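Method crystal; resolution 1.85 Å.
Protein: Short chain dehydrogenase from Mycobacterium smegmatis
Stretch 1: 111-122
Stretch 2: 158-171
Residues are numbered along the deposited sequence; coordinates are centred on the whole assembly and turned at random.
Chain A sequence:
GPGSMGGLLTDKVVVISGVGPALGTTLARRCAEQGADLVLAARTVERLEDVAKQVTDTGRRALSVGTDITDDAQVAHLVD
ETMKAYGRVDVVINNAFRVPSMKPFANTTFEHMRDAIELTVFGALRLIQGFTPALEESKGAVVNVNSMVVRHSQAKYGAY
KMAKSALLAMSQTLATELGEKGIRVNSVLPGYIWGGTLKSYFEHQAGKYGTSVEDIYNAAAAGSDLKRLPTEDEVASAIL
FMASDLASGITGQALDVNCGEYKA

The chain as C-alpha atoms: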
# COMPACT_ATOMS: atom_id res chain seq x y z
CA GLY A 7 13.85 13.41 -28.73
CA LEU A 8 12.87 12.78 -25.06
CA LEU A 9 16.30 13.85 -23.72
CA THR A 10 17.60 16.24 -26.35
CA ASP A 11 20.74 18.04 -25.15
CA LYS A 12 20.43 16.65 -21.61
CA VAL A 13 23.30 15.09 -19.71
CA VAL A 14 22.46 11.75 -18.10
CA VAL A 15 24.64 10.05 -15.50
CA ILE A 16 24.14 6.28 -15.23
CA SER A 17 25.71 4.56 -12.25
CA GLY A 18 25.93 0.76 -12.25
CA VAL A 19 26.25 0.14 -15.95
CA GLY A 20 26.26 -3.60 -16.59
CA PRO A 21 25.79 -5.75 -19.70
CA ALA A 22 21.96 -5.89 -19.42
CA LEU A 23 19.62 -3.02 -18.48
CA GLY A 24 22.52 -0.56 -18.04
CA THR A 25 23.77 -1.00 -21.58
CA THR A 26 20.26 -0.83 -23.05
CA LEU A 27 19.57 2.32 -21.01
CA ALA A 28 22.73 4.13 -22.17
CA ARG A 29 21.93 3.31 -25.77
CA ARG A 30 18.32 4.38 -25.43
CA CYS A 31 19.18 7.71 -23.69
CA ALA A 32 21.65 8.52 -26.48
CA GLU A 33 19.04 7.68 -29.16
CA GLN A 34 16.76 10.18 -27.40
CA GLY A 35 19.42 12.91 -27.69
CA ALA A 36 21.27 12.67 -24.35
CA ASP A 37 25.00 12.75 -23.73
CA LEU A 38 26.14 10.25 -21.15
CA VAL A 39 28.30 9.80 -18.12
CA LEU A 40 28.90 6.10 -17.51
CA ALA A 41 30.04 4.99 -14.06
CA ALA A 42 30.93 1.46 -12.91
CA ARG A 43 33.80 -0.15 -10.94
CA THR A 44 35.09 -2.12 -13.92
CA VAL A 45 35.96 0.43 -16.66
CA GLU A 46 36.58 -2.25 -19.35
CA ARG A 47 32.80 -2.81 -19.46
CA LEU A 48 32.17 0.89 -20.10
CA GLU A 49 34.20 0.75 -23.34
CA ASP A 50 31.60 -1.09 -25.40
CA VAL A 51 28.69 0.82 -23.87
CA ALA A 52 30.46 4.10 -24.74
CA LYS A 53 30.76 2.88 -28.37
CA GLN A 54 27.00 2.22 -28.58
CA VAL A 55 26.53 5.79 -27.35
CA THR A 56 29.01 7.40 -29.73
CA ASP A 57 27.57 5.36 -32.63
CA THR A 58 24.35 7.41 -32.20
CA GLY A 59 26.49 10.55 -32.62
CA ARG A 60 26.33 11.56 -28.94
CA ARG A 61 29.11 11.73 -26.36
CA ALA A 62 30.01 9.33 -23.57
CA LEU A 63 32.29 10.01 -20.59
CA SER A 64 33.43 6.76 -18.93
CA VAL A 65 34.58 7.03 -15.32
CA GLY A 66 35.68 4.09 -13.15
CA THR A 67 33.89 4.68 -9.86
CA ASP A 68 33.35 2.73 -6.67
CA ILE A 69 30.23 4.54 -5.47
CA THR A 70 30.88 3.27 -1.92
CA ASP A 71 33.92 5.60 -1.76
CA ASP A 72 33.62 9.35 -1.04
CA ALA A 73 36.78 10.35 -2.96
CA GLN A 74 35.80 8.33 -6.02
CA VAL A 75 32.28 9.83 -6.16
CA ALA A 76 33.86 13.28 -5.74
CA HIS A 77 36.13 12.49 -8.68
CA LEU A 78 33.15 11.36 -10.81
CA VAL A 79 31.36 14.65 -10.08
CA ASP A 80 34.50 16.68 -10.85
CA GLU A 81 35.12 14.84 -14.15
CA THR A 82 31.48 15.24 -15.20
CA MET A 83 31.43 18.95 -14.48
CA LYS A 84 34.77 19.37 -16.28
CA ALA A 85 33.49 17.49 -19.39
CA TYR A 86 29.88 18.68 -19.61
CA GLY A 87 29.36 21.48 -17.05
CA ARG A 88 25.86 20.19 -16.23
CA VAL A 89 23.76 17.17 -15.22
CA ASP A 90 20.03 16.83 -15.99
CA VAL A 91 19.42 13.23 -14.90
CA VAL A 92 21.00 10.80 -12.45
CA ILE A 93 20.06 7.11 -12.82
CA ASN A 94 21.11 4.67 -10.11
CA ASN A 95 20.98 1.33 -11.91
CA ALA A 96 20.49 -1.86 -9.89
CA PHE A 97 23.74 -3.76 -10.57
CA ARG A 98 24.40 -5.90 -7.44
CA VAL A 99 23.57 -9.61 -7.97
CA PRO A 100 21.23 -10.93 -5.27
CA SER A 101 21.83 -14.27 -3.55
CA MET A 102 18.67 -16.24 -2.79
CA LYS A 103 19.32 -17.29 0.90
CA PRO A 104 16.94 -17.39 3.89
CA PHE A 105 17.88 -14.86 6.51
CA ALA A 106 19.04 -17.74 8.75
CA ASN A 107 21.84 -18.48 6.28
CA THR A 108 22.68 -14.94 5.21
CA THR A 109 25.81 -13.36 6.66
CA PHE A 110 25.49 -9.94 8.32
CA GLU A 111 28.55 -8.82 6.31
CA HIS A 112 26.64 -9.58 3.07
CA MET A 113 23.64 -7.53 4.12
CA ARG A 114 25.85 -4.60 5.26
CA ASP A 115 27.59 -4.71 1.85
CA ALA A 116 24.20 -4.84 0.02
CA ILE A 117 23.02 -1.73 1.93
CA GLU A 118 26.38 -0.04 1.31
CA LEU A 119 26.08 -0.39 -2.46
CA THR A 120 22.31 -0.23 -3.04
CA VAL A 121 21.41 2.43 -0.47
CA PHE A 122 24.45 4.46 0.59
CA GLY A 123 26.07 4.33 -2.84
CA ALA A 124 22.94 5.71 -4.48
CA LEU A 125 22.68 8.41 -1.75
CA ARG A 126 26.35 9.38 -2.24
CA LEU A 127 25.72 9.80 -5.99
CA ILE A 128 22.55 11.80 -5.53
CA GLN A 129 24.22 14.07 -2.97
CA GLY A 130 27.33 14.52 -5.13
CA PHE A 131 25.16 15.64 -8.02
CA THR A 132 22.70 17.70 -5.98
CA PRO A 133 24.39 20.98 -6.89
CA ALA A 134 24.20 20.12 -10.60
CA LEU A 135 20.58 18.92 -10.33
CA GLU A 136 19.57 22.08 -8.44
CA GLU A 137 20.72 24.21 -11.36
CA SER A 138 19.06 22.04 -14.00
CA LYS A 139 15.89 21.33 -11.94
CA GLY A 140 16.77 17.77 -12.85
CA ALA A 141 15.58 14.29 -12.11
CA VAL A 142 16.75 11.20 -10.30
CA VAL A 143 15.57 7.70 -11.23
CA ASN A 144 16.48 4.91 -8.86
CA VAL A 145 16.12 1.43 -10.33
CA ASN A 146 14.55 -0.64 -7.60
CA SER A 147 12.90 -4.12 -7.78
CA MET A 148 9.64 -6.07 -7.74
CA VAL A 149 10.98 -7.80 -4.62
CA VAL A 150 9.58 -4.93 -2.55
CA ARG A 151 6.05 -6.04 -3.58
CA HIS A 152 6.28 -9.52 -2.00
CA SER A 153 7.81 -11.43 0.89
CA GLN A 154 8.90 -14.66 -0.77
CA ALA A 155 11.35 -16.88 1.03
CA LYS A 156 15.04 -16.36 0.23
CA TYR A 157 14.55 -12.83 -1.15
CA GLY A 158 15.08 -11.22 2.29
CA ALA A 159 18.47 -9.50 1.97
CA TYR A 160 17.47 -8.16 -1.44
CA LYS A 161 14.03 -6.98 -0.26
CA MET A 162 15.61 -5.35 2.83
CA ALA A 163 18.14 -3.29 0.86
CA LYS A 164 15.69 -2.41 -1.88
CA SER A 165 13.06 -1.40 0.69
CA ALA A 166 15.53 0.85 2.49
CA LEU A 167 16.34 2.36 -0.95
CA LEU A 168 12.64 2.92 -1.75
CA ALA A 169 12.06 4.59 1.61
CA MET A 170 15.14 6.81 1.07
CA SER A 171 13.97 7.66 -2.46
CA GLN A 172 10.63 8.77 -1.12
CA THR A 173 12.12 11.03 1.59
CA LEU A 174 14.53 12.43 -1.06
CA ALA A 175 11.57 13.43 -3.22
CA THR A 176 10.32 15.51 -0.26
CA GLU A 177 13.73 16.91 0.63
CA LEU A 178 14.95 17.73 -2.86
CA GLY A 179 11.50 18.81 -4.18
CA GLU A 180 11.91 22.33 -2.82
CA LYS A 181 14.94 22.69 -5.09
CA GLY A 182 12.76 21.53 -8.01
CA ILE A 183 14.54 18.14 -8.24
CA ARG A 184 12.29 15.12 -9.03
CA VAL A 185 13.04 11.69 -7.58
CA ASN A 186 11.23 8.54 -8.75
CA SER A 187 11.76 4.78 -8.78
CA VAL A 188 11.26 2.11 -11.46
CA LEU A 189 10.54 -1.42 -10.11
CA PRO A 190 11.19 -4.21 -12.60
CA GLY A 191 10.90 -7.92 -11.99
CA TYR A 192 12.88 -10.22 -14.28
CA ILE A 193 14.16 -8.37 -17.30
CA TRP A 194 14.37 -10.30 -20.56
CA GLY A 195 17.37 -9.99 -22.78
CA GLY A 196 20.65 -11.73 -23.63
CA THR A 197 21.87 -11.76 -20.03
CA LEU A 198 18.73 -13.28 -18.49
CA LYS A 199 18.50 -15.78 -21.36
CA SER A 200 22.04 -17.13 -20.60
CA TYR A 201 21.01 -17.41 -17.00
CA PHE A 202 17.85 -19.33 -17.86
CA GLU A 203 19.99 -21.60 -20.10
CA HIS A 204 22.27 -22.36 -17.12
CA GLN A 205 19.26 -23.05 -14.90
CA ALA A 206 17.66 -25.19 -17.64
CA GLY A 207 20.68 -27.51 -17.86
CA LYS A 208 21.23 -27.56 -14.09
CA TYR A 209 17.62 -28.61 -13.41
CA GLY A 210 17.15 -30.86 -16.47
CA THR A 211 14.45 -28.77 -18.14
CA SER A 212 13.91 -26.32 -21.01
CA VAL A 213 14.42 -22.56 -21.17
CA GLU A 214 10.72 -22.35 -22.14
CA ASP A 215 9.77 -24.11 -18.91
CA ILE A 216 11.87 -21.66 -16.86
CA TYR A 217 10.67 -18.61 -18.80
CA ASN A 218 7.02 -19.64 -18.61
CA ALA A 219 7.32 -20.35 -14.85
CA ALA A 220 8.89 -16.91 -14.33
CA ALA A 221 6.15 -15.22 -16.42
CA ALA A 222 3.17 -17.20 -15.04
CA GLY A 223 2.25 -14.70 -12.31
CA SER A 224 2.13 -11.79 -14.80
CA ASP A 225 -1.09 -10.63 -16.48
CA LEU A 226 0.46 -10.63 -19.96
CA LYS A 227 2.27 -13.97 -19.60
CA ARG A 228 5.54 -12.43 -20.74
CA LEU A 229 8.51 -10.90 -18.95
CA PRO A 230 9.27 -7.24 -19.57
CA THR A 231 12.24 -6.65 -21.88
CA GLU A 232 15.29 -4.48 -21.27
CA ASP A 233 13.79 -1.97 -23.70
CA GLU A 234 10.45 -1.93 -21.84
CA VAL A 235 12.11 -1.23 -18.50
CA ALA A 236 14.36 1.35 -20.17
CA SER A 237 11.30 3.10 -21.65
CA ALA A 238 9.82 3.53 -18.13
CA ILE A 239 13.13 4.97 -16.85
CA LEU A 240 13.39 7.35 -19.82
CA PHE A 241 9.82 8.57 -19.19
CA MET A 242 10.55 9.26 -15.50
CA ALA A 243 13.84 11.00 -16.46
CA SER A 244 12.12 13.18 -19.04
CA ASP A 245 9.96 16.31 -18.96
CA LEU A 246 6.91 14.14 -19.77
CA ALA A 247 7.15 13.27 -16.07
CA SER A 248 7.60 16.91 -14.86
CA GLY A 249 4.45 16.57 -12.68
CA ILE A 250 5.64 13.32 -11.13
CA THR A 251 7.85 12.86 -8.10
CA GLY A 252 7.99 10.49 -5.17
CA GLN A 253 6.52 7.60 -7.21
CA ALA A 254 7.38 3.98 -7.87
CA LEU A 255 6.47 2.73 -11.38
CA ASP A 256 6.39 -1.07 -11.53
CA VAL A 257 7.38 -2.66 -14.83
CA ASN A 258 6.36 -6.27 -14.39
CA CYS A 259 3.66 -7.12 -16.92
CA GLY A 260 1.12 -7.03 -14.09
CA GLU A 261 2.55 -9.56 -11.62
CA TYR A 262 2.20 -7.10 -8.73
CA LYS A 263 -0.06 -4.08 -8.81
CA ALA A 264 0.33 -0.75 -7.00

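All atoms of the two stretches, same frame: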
# COMPACT_ATOMS: atom_id res chain seq x y z
N GLU A 111 27.63 -9.51 7.22
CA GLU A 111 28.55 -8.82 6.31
C GLU A 111 27.94 -8.64 4.92
O GLU A 111 28.04 -7.56 4.33
CB GLU A 111 29.89 -9.58 6.26
CG GLU A 111 30.80 -9.23 5.09
CD GLU A 111 31.96 -10.21 4.93
OE1 GLU A 111 32.85 -10.19 5.79
OE2 GLU A 111 31.97 -11.02 3.96
N HIS A 112 27.28 -9.68 4.39
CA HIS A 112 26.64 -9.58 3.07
C HIS A 112 25.57 -8.51 3.03
O HIS A 112 25.46 -7.75 2.07
CB HIS A 112 26.03 -10.92 2.66
CG HIS A 112 25.16 -10.85 1.43
ND1 HIS A 112 25.68 -10.74 0.18
CD2 HIS A 112 23.77 -10.84 1.28
CE1 HIS A 112 24.66 -10.67 -0.72
NE2 HIS A 112 23.50 -10.74 -0.04
N MET A 113 24.73 -8.49 4.07
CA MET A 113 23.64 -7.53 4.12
C MET A 113 24.18 -6.10 4.30
O MET A 113 23.65 -5.16 3.69
CB MET A 113 22.67 -7.92 5.22
CG MET A 113 21.98 -9.25 4.92
SD MET A 113 20.69 -9.68 6.11
CE MET A 113 21.70 -10.18 7.51
N ARG A 114 25.21 -5.93 5.13
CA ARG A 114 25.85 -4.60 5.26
C ARG A 114 26.40 -4.13 3.92
O ARG A 114 26.24 -2.96 3.58
CB ARG A 114 26.97 -4.59 6.30
CG ARG A 114 26.51 -4.91 7.71
CD ARG A 114 27.61 -4.68 8.74
NE ARG A 114 27.20 -5.20 10.04
CZ ARG A 114 27.60 -6.35 10.56
NH1 ARG A 114 28.47 -7.12 9.92
NH2 ARG A 114 27.13 -6.74 11.75
N ASP A 115 27.04 -5.03 3.18
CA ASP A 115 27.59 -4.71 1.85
C ASP A 115 26.47 -4.38 0.86
O ASP A 115 26.63 -3.47 0.05
CB ASP A 115 28.41 -5.87 1.28
CG ASP A 115 29.73 -6.09 1.99
OD1 ASP A 115 30.19 -5.21 2.74
OD2 ASP A 115 30.34 -7.17 1.78
N ALA A 116 25.36 -5.12 0.91
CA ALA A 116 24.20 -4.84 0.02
C ALA A 116 23.64 -3.41 0.26
O ALA A 116 23.38 -2.65 -0.68
CB ALA A 116 23.11 -5.89 0.21
N ILE A 117 23.46 -3.07 1.52
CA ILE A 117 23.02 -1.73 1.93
C ILE A 117 24.05 -0.67 1.50
O ILE A 117 23.70 0.36 0.93
CB ILE A 117 22.71 -1.69 3.45
CG1 ILE A 117 21.43 -2.50 3.73
CG2 ILE A 117 22.51 -0.26 3.93
CD1 ILE A 117 21.18 -2.79 5.20
N GLU A 118 25.33 -0.97 1.71
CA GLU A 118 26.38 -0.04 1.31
C GLU A 118 26.33 0.35 -0.16
O GLU A 118 26.47 1.53 -0.49
CB GLU A 118 27.76 -0.59 1.67
CG GLU A 118 28.80 0.48 1.79
CD GLU A 118 28.58 1.47 2.94
OE1 GLU A 118 28.07 1.13 4.02
OE2 GLU A 118 28.96 2.64 2.75
N LEU A 119 26.11 -0.63 -1.03
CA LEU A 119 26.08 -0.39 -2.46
C LEU A 119 24.73 0.17 -2.90
O LEU A 119 24.67 1.23 -3.52
CB LEU A 119 26.40 -1.68 -3.22
CG LEU A 119 26.55 -1.52 -4.73
CD1 LEU A 119 27.59 -0.45 -5.07
CD2 LEU A 119 26.90 -2.87 -5.37
N THR A 120 23.66 -0.53 -2.56
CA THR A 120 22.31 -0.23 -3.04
C THR A 120 21.71 1.05 -2.44
O THR A 120 20.97 1.78 -3.11
CB THR A 120 21.39 -1.42 -2.71
OG1 THR A 120 21.80 -2.54 -3.49
CG2 THR A 120 19.89 -1.11 -2.98
N VAL A 121 22.01 1.30 -1.18
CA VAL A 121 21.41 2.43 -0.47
C VAL A 121 22.42 3.59 -0.38
O VAL A 121 22.21 4.68 -0.93
CB VAL A 121 20.91 2.04 0.92
CG1 VAL A 121 20.25 3.24 1.60
CG2 VAL A 121 19.93 0.85 0.84
N PHE A 122 23.51 3.37 0.33
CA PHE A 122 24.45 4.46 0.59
C PHE A 122 25.18 4.92 -0.64
O PHE A 122 25.45 6.12 -0.79
CB PHE A 122 25.39 4.14 1.74
CG PHE A 122 24.69 3.92 3.05
CD1 PHE A 122 23.68 4.77 3.48
CD2 PHE A 122 25.03 2.86 3.87
CE1 PHE A 122 23.01 4.54 4.69
CE2 PHE A 122 24.38 2.64 5.08
CZ PHE A 122 23.38 3.48 5.50
N GLY A 158 15.01 -12.17 1.18
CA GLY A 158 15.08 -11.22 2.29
C GLY A 158 16.16 -10.14 2.23
O GLY A 158 15.85 -8.96 2.44
N ALA A 159 17.41 -10.51 1.98
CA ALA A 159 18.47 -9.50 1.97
C ALA A 159 18.21 -8.49 0.88
O ALA A 159 18.39 -7.29 1.07
CB ALA A 159 19.86 -10.14 1.78
N TYR A 160 17.76 -8.99 -0.27
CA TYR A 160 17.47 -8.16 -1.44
C TYR A 160 16.27 -7.24 -1.17
O TYR A 160 16.34 -6.03 -1.42
CB TYR A 160 17.21 -9.06 -2.65
CG TYR A 160 17.26 -8.39 -3.99
CD1 TYR A 160 18.30 -7.55 -4.34
CD2 TYR A 160 16.31 -8.67 -4.97
CE1 TYR A 160 18.36 -6.95 -5.59
CE2 TYR A 160 16.37 -8.06 -6.21
CZ TYR A 160 17.39 -7.20 -6.50
OH TYR A 160 17.50 -6.60 -7.74
N LYS A 161 15.19 -7.80 -0.65
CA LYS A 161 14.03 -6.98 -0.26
C LYS A 161 14.39 -5.91 0.80
O LYS A 161 13.90 -4.77 0.73
CB LYS A 161 12.89 -7.86 0.25
CG LYS A 161 11.60 -7.11 0.65
CD LYS A 161 10.65 -8.08 1.33
CE LYS A 161 9.33 -7.51 1.86
NZ LYS A 161 8.60 -6.89 0.76
N MET A 162 15.22 -6.29 1.76
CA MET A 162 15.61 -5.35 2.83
C MET A 162 16.33 -4.13 2.27
O MET A 162 15.96 -2.99 2.57
CB MET A 162 16.48 -6.01 3.89
CG MET A 162 17.12 -5.02 4.89
SD MET A 162 18.48 -5.77 5.80
CE MET A 162 17.52 -6.95 6.74
N ALA A 163 17.34 -4.38 1.44
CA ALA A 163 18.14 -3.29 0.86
C ALA A 163 17.31 -2.45 -0.09
O ALA A 163 17.36 -1.20 -0.07
CB ALA A 163 19.34 -3.88 0.14
N LYS A 164 16.55 -3.12 -0.94
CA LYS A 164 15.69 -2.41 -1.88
C LYS A 164 14.60 -1.58 -1.20
O LYS A 164 14.25 -0.49 -1.67
CB LYS A 164 15.12 -3.37 -2.90
CG LYS A 164 16.20 -3.88 -3.89
CD LYS A 164 16.52 -2.81 -4.91
CE LYS A 164 17.13 -3.34 -6.20
NZ LYS A 164 18.60 -3.29 -6.16
N SER A 165 14.06 -2.10 -0.10
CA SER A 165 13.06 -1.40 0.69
C SER A 165 13.64 -0.17 1.36
O SER A 165 13.01 0.88 1.39
CB SER A 165 12.45 -2.33 1.72
OG SER A 165 11.70 -3.35 1.04
N ALA A 166 14.84 -0.30 1.90
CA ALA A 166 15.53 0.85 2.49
C ALA A 166 15.76 1.91 1.38
O ALA A 166 15.56 3.11 1.61
CB ALA A 166 16.86 0.42 3.13
N LEU A 167 16.14 1.46 0.18
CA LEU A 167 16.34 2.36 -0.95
C LEU A 167 15.05 3.08 -1.35
O LEU A 167 15.07 4.27 -1.66
CB LEU A 167 16.94 1.61 -2.14
CG LEU A 167 16.96 2.34 -3.50
CD1 LEU A 167 17.84 3.60 -3.50
CD2 LEU A 167 17.38 1.38 -4.61
N LEU A 168 13.94 2.34 -1.39
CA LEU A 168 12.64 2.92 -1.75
C LEU A 168 12.22 3.99 -0.74
O LEU A 168 11.81 5.11 -1.11
CB LEU A 168 11.57 1.82 -1.87
CG LEU A 168 10.16 2.28 -2.28
CD1 LEU A 168 10.19 3.05 -3.61
CD2 LEU A 168 9.18 1.09 -2.29
N ALA A 169 12.39 3.67 0.54
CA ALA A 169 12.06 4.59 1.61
C ALA A 169 12.92 5.88 1.47
O ALA A 169 12.41 6.99 1.48
CB ALA A 169 12.29 3.94 2.96
N MET A 170 14.22 5.70 1.28
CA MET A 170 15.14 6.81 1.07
C MET A 170 14.75 7.66 -0.15
O MET A 170 14.82 8.91 -0.12
CB MET A 170 16.56 6.29 0.89
CG MET A 170 17.61 7.38 0.79
SD MET A 170 19.21 6.67 0.40
CE MET A 170 19.07 6.37 -1.35
N SER A 171 14.37 6.98 -1.24
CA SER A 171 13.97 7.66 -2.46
C SER A 171 12.76 8.54 -2.24
O SER A 171 12.64 9.64 -2.81
CB SER A 171 13.69 6.63 -3.57
OG SER A 171 14.85 5.83 -3.85
O HOH W 1 19.92 -4.87 -3.40

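Both stretches are helical, and they run in nearly the same direction: their axes make an angle of 31° and approach to 8.6 Å. The CA atoms pair in step along the contact, Met113 CA lying 5.9 Å from Ala159 CA, Ile117 CA 5.2 Å from Ala163 CA, and Val121 CA 5.1 Å from Leu167 CA. Each step advances four residues on both helices, about one turn. The second helix keeps the usual i to i-4 pattern of backbone hydrogen bonds throughout; the first keeps it up to Val121 N, and in the wider pi-type turn at 118-122 Phe122 N bonds instead to Ile117 O at 3.1 Å. No hydrogen bond passes directly between the helices, so packing carries most of the contact.

The second helix meets the first largely through alanines, whose single methyl groups allow the backbones to come close. Ala159 points toward the first helix, and its CB lies 3.9 Å from Met113 CG and 4.0 Å from His112 CD2, at the edge of the imidazole ring. One turn on, Ala163 CB faces Ala116 CB at 4.3 Å and Ile117 CG1 at 4.4 Å. Beside these small residues, longer side chains fill the space. The flexible, unbranched chain of Met162 brings its CE to 4.2 Å from Met113 SD, while its SD lies 4.1 Å from Ile117 CD1; the CA-to-CB bond of Ile117 points sideways, but the end of its chain comes nearer.

Val121 provides the clearest interlocking, as a knob in a hole formed by Ala163, Ala166, Leu167 and Met170. Its compact, branched side chain suits such a pocket: Val121 CG2 approaches Ala163 O to 3.4 Å and Ala166 CB to 3.9 Å, while Val121 CG1 lies 3.8 Å from Met170 SD. Met170 also reaches the backbone, its CE standing 3.6 Å from Val121 O.

Thr120 combines apolar and polar roles. Its methyl carbon CG2 packs 3.9 Å from Leu167 CD2, and Leu167 CD1 lies 3.6 Å from Thr120 O. Its hydroxyl serves a different partner: Thr120 OG1 is hydrogen-bonded to water 1 at 3.0 Å, and Lys164 NZ donates a weak hydrogen bond to the same water O at 3.4 Å. Lys164 starts away from the first helix, yet its long chain brings the amine back to this bridge.

Two serines outside the contact bond to their own helix. Ser165 OG donates to Lys161 O at 2.6 Å, and Ser171 OG, which also bonds elsewhere in the structure, to Leu167 O at 2.7 Å, so each short hydroxyl side chain folds back onto the preceding turn.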